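PDB 5IMY: vaginolysin from Gardnerella vaginalis, which acts as a secreted cytolysin of the cholesterol-dependent family, probably binding membrane cholesterol to form pores, and engages the human receptor CD59. Local coordinates for residues 445-449 with 477-481. Numbering follows the deposited sequence.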
loop_
_atom_site.group_PDB
_atom_site.type_symbol
_atom_site.label_atom_id
_atom_site.label_comp_id
_atom_site.label_asym_id
_atom_site.label_seq_id
_atom_site.Cartn_x
_atom_site.Cartn_y
_atom_site.Cartn_z
ATOM N N VAL A 445 12.798 19.426 -28.719
ATOM C CA VAL A 445 13.296 19.225 -30.085
ATOM C C VAL A 445 12.534 20.072 -31.104
ATOM O O VAL A 445 11.328 20.307 -30.966
ATOM C CB VAL A 445 13.283 17.728 -30.484
ATOM C CG1 VAL A 445 13.771 16.851 -29.333
ATOM C CG2 VAL A 445 11.917 17.238 -31.007
ATOM N N GLU A 446 13.238 20.529 -32.143
ATOM C CA GLU A 446 12.672 21.403 -33.164
ATOM C C GLU A 446 13.116 20.938 -34.545
ATOM O O GLU A 446 14.215 20.402 -34.710
ATOM C CB GLU A 446 13.102 22.862 -32.961
ATOM C CG GLU A 446 14.613 23.086 -33.053
ATOM C CD GLU A 446 14.981 24.315 -33.864
ATOM O OE1 GLU A 446 14.212 24.689 -34.776
ATOM O OE2 GLU A 446 16.046 24.905 -33.589
ATOM N N LYS A 447 12.256 21.158 -35.539
ATOM C CA LYS A 447 12.572 20.770 -36.910
ATOM C C LYS A 447 13.597 21.734 -37.494
ATOM O O LYS A 447 13.322 22.929 -37.643
ATOM C CB LYS A 447 11.308 20.749 -37.768
ATOM C CG LYS A 447 11.544 20.258 -39.201
ATOM C CD LYS A 447 10.396 20.619 -40.141
ATOM C CE LYS A 447 10.303 22.123 -40.391
ATOM N NZ LYS A 447 10.861 22.529 -41.712
ATOM N N THR A 448 14.775 21.208 -37.835
ATOM C CA THR A 448 15.875 22.013 -38.345
ATOM C C THR A 448 16.216 21.725 -39.800
ATOM O O THR A 448 16.799 22.590 -40.461
ATOM C CB THR A 448 17.128 21.794 -37.475
ATOM O OG1 THR A 448 16.947 22.442 -36.212
ATOM C CG2 THR A 448 18.398 22.335 -38.140
ATOM N N GLY A 449 15.867 20.548 -40.311
ATOM C CA GLY A 449 16.176 20.200 -41.683
ATOM C C GLY A 449 15.015 19.547 -42.404
ATOM O O GLY A 449 13.915 20.104 -42.464
ATOM N N THR A 477 14.593 31.498 -33.432
ATOM C CA THR A 477 14.502 30.925 -34.766
ATOM C C THR A 477 15.217 29.579 -34.798
ATOM O O THR A 477 15.960 29.219 -33.882
ATOM C CB THR A 477 15.085 31.878 -35.820
ATOM O OG1 THR A 477 14.971 31.289 -37.120
ATOM C CG2 THR A 477 16.545 32.190 -35.527
ATOM N N THR A 478 14.981 28.836 -35.883
ATOM C CA THR A 478 15.428 27.447 -35.945
ATOM C C THR A 478 16.939 27.324 -35.779
ATOM O O THR A 478 17.421 26.385 -35.137
ATOM C CB THR A 478 14.978 26.794 -37.258
ATOM O OG1 THR A 478 15.684 25.561 -37.448
ATOM C CG2 THR A 478 15.211 27.703 -38.466
ATOM N N LEU A 479 17.709 28.254 -36.346
ATOM C CA LEU A 479 19.158 28.180 -36.207
ATOM C C LEU A 479 19.646 28.663 -34.847
ATOM O O LEU A 479 20.730 28.259 -34.416
ATOM C CB LEU A 479 19.843 28.984 -37.317
ATOM C CG LEU A 479 19.886 28.334 -38.706
ATOM C CD1 LEU A 479 20.519 29.280 -39.714
ATOM C CD2 LEU A 479 20.643 27.008 -38.689
ATOM N N TRP A 480 18.874 29.505 -34.161
ATOM C CA TRP A 480 19.229 29.991 -32.826
ATOM C C TRP A 480 17.990 29.942 -31.947
ATOM O O TRP A 480 17.338 30.965 -31.703
ATOM C CB TRP A 480 19.802 31.409 -32.888
ATOM C CG TRP A 480 21.065 31.513 -33.682
ATOM C CD1 TRP A 480 22.337 31.309 -33.233
ATOM C CD2 TRP A 480 21.178 31.850 -35.067
ATOM N NE1 TRP A 480 23.235 31.496 -34.256
ATOM C CE2 TRP A 480 22.548 31.830 -35.393
ATOM C CE3 TRP A 480 20.252 32.167 -36.067
ATOM C CZ2 TRP A 480 23.015 32.114 -36.673
ATOM C CZ3 TRP A 480 20.716 32.448 -37.337
ATOM C CH2 TRP A 480 22.085 32.421 -37.630
ATOM N N PRO A 481 17.632 28.765 -31.447
ATOM C CA PRO A 481 16.451 28.656 -30.593
ATOM C C PRO A 481 16.775 29.037 -29.157
ATOM O O PRO A 481 17.922 28.972 -28.709
ATOM C CB PRO A 481 16.076 27.173 -30.703
ATOM C CG PRO A 481 17.376 26.467 -31.037
ATOM C CD PRO A 481 18.393 27.504 -31.468
#
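Two loops at one end of a beta sandwich can be coupled through a single acidic side chain, and the tip of the C-terminal domain of vaginolysin is a worked example. Residues 445-449 include the start of the family's tryptophan-rich undecapeptide, recognisable here as the sequence from Glu446 to Arg456. Segment 477-481 forms the turn between strands 469-475 and 480-485, with Thr478 and Leu479 at its corners. Their backbone angles are those of a type I turn, and this Thr-Leu pair matches the cholesterol-recognition motif of the family, so a similar role is probable in this toxin.

Glu446 and Thr478 account for most of the buried surface. The buried Glu446 sends its carboxylate across to the turn: Thr478 OG1 donates a weak hydrogen bond of 3.2 Å to Glu446 OE1, while Glu446 OE2 lies 2.5 Å from Thr478 O and 3.3 Å from Pro481 CG. One acid group thus meets both the side chain and the backbone of the same threonine, with the proline ring closing in beside it. Thr448 contributes a lighter touch, its OG1 standing 3.6 Å from Thr478 OG1. Arg456, at the far end of the undecapeptide, hydrogen-bonds Leu479 O, giving the turn a second link to that loop.

Leu479, by contrast, has its CA-to-CB bond directed away from residues 445-449 and remains exposed. The chemistry is therefore mainly polar and centred on Glu446: one carboxylate joins undecapeptide and Thr-Leu turn, and its close approach to a carbonyl oxygen suggests, without proving, a protonated acid.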